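Local atomic coordinates of purine nucleoside phosphorylase (Thermus thermophilus, PDB entry 1ODK), a protein that probably catalyses the reversible phosphorolysis of purine nucleosides, splitting the glycosidic bond with phosphate to release the free base and a ribose 1-phosphate. Residues G64-E75 with M180-L188. Numbering follows the deposited sequence.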
# COMPACT_ATOMS: atom_id res chain seq x y z
N GLY B 64 -28.01 0.24 -9.78
CA GLY B 64 -27.21 1.26 -10.43
C GLY B 64 -25.90 0.56 -10.77
O GLY B 64 -25.77 -0.65 -10.56
N MET B 65 -24.92 1.29 -11.29
CA MET B 65 -23.63 0.69 -11.65
C MET B 65 -22.55 1.03 -10.64
O MET B 65 -22.45 2.17 -10.18
CB MET B 65 -23.18 1.17 -13.03
CG MET B 65 -24.22 0.98 -14.13
SD MET B 65 -23.62 1.62 -15.70
CE MET B 65 -23.86 3.36 -15.49
N GLY B 66 -21.73 0.04 -10.31
CA GLY B 66 -20.63 0.26 -9.37
C GLY B 66 -20.94 -0.12 -7.94
O GLY B 66 -22.09 -0.01 -7.49
N THR B 67 -19.92 -0.56 -7.20
CA THR B 67 -20.10 -0.95 -5.81
C THR B 67 -20.56 0.19 -4.89
O THR B 67 -21.25 -0.06 -3.90
CB THR B 67 -18.81 -1.58 -5.22
OG1 THR B 67 -17.68 -0.74 -5.48
CG2 THR B 67 -18.56 -2.95 -5.85
N PRO B 68 -20.20 1.45 -5.20
CA PRO B 68 -20.67 2.51 -4.29
C PRO B 68 -22.20 2.61 -4.34
O PRO B 68 -22.87 2.78 -3.32
CB PRO B 68 -20.00 3.77 -4.84
CG PRO B 68 -18.73 3.25 -5.45
CD PRO B 68 -19.21 1.99 -6.15
N SER B 69 -22.75 2.50 -5.55
CA SER B 69 -24.19 2.58 -5.74
C SER B 69 -24.86 1.32 -5.20
O SER B 69 -25.88 1.40 -4.51
CB SER B 69 -24.52 2.74 -7.23
OG SER B 69 -25.91 2.96 -7.44
N ALA B 70 -24.28 0.16 -5.50
CA ALA B 70 -24.86 -1.10 -5.04
C ALA B 70 -24.82 -1.21 -3.52
O ALA B 70 -25.75 -1.74 -2.91
CB ALA B 70 -24.12 -2.28 -5.67
N ALA B 71 -23.76 -0.70 -2.90
CA ALA B 71 -23.63 -0.77 -1.44
C ALA B 71 -24.71 0.05 -0.77
O ALA B 71 -25.29 -0.38 0.23
CB ALA B 71 -22.24 -0.29 -1.00
N ILE B 72 -24.97 1.23 -1.30
CA ILE B 72 -26.01 2.09 -0.75
C ILE B 72 -27.36 1.38 -0.82
O ILE B 72 -28.14 1.41 0.14
CB ILE B 72 -26.10 3.42 -1.53
CG1 ILE B 72 -24.97 4.35 -1.10
CG2 ILE B 72 -27.49 4.06 -1.33
CD1 ILE B 72 -24.82 5.58 -1.99
N VAL B 73 -27.64 0.76 -1.96
CA VAL B 73 -28.91 0.06 -2.15
C VAL B 73 -29.02 -1.17 -1.26
O VAL B 73 -30.07 -1.42 -0.65
CB VAL B 73 -29.09 -0.35 -3.64
CG1 VAL B 73 -30.37 -1.19 -3.81
CG2 VAL B 73 -29.18 0.90 -4.50
N VAL B 74 -27.94 -1.94 -1.16
CA VAL B 74 -27.93 -3.13 -0.31
C VAL B 74 -28.12 -2.76 1.17
O VAL B 74 -28.94 -3.36 1.86
CB VAL B 74 -26.61 -3.93 -0.50
CG1 VAL B 74 -26.51 -5.05 0.53
CG2 VAL B 74 -26.56 -4.52 -1.90
N GLU B 75 -27.36 -1.77 1.64
CA GLU B 75 -27.47 -1.34 3.04
C GLU B 75 -28.91 -0.94 3.37
O GLU B 75 -29.44 -1.30 4.42
CB GLU B 75 -26.53 -0.14 3.29
CG GLU B 75 -25.04 -0.48 3.29
CD GLU B 75 -24.53 -0.97 4.64
OE1 GLU B 75 -25.30 -1.61 5.39
OE2 GLU B 75 -23.35 -0.72 4.96
N MET B 180 -19.17 -5.09 -11.86
CA MET B 180 -18.88 -3.98 -10.94
C MET B 180 -19.72 -3.90 -9.67
O MET B 180 -19.93 -2.81 -9.15
CB MET B 180 -19.04 -2.66 -11.72
CG MET B 180 -18.19 -2.57 -12.99
SD MET B 180 -18.60 -1.13 -14.03
CE MET B 180 -18.01 0.19 -12.96
N GLU B 181 -20.18 -5.03 -9.15
CA GLU B 181 -21.02 -4.97 -7.96
C GLU B 181 -20.86 -6.10 -6.94
O GLU B 181 -21.03 -5.89 -5.74
CB GLU B 181 -22.49 -4.91 -8.38
CG GLU B 181 -22.91 -3.64 -9.12
CD GLU B 181 -22.55 -3.62 -10.59
OE1 GLU B 181 -22.71 -2.55 -11.21
OE2 GLU B 181 -22.13 -4.66 -11.15
N ALA B 182 -20.55 -7.30 -7.43
CA ALA B 182 -20.45 -8.48 -6.59
C ALA B 182 -19.65 -8.41 -5.30
O ALA B 182 -20.14 -8.81 -4.24
CB ALA B 182 -19.95 -9.66 -7.43
N SER B 183 -18.41 -7.91 -5.36
CA SER B 183 -17.58 -7.84 -4.16
C SER B 183 -18.28 -7.16 -2.97
O SER B 183 -18.28 -7.69 -1.86
CB SER B 183 -16.27 -7.12 -4.48
OG SER B 183 -16.52 -5.78 -4.85
N ALA B 184 -18.88 -5.99 -3.21
CA ALA B 184 -19.55 -5.25 -2.13
C ALA B 184 -20.77 -5.99 -1.58
O ALA B 184 -21.02 -6.01 -0.38
CB ALA B 184 -19.96 -3.85 -2.62
N LEU B 185 -21.54 -6.60 -2.48
CA LEU B 185 -22.72 -7.34 -2.06
C LEU B 185 -22.29 -8.49 -1.14
O LEU B 185 -22.86 -8.68 -0.07
CB LEU B 185 -23.45 -7.91 -3.28
CG LEU B 185 -24.62 -8.85 -3.03
CD1 LEU B 185 -25.77 -8.10 -2.36
CD2 LEU B 185 -25.06 -9.45 -4.37
N PHE B 186 -21.28 -9.23 -1.57
CA PHE B 186 -20.78 -10.37 -0.80
C PHE B 186 -20.28 -9.92 0.57
O PHE B 186 -20.61 -10.53 1.58
CB PHE B 186 -19.65 -11.07 -1.58
CG PHE B 186 -20.13 -11.82 -2.81
CD1 PHE B 186 -19.21 -12.32 -3.73
CD2 PHE B 186 -21.49 -12.02 -3.05
CE1 PHE B 186 -19.63 -13.02 -4.86
CE2 PHE B 186 -21.92 -12.71 -4.18
CZ PHE B 186 -20.99 -13.21 -5.09
N LEU B 187 -19.49 -8.85 0.59
CA LEU B 187 -18.96 -8.32 1.85
C LEU B 187 -20.10 -7.92 2.77
O LEU B 187 -20.13 -8.30 3.95
CB LEU B 187 -18.07 -7.10 1.58
CG LEU B 187 -17.56 -6.37 2.83
CD1 LEU B 187 -16.70 -7.32 3.64
CD2 LEU B 187 -16.78 -5.12 2.44
N LEU B 188 -21.04 -7.14 2.25
CA LEU B 188 -22.17 -6.69 3.06
C LEU B 188 -23.03 -7.86 3.54
O LEU B 188 -23.64 -7.78 4.60
CB LEU B 188 -23.01 -5.68 2.28
CG LEU B 188 -22.31 -4.32 2.14
CD1 LEU B 188 -23.12 -3.40 1.25
CD2 LEU B 188 -22.13 -3.69 3.53
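Thr67, Val74, Glu181 and Leu188 carry a buried helix-helix contact, where the N-terminal parts of helices 67-79 and 182-192 run side by side in the same sense, crossing at -31° with 8.7 Å between their axes; helix 67-79 also packs Ile72 on Phe159 of a neighbouring subunit. One hydrogen bond joins the N-terminal ends of the two helices: Glu181, the N-cap of its helix, reaches back to the other N-cap, Gly66, whose backbone N donates to Glu181 OE1 at 2.9 Å, fairly straight but from above the carboxylate plane. Glu181 CG, anti to the carbonyl carbon (chi1 -66°), lies against Ala70 CB at 3.9 Å, and a bend at chi2 (80°) then brings the carboxylate to the amide of Gly66, while Glu181 OE2 forms a salt bridge with Arg87 and takes a weak bond from the backbone N of Met180. A leucine in place of Glu181 would probably leave the amide of Gly66 and the guanidinium of Arg87 without this buried partner. Both helices pack on the central mixed sheet of the alpha/beta phosphorylase superfamily fold, Val74 and Leu185 each also touching Leu19 of strand 16-20. Beside the polar link, Thr67 turns its methyl to the second helix, CG2 lying 3.6 Å from Ala184 CB and touching Ser183 OG; its hydroxyl bonds to Asp113 and Thr115 instead, and Ser183 OG likewise to Asp113. Farther along, Leu188 CD1 fits against the first helix, 3.8 Å from both Ala71 CA and Val74 CG1. Val74 CG2 meets Leu185 CD1 at 3.7 Å, these two side chains crossing nearly at right angles. Glu75 folds across the end of Leu188, its OE2 3.5 Å from Leu188 CD2; that oxygen forms a salt bridge with Arg192 and a hydrogen bond with Tyr119.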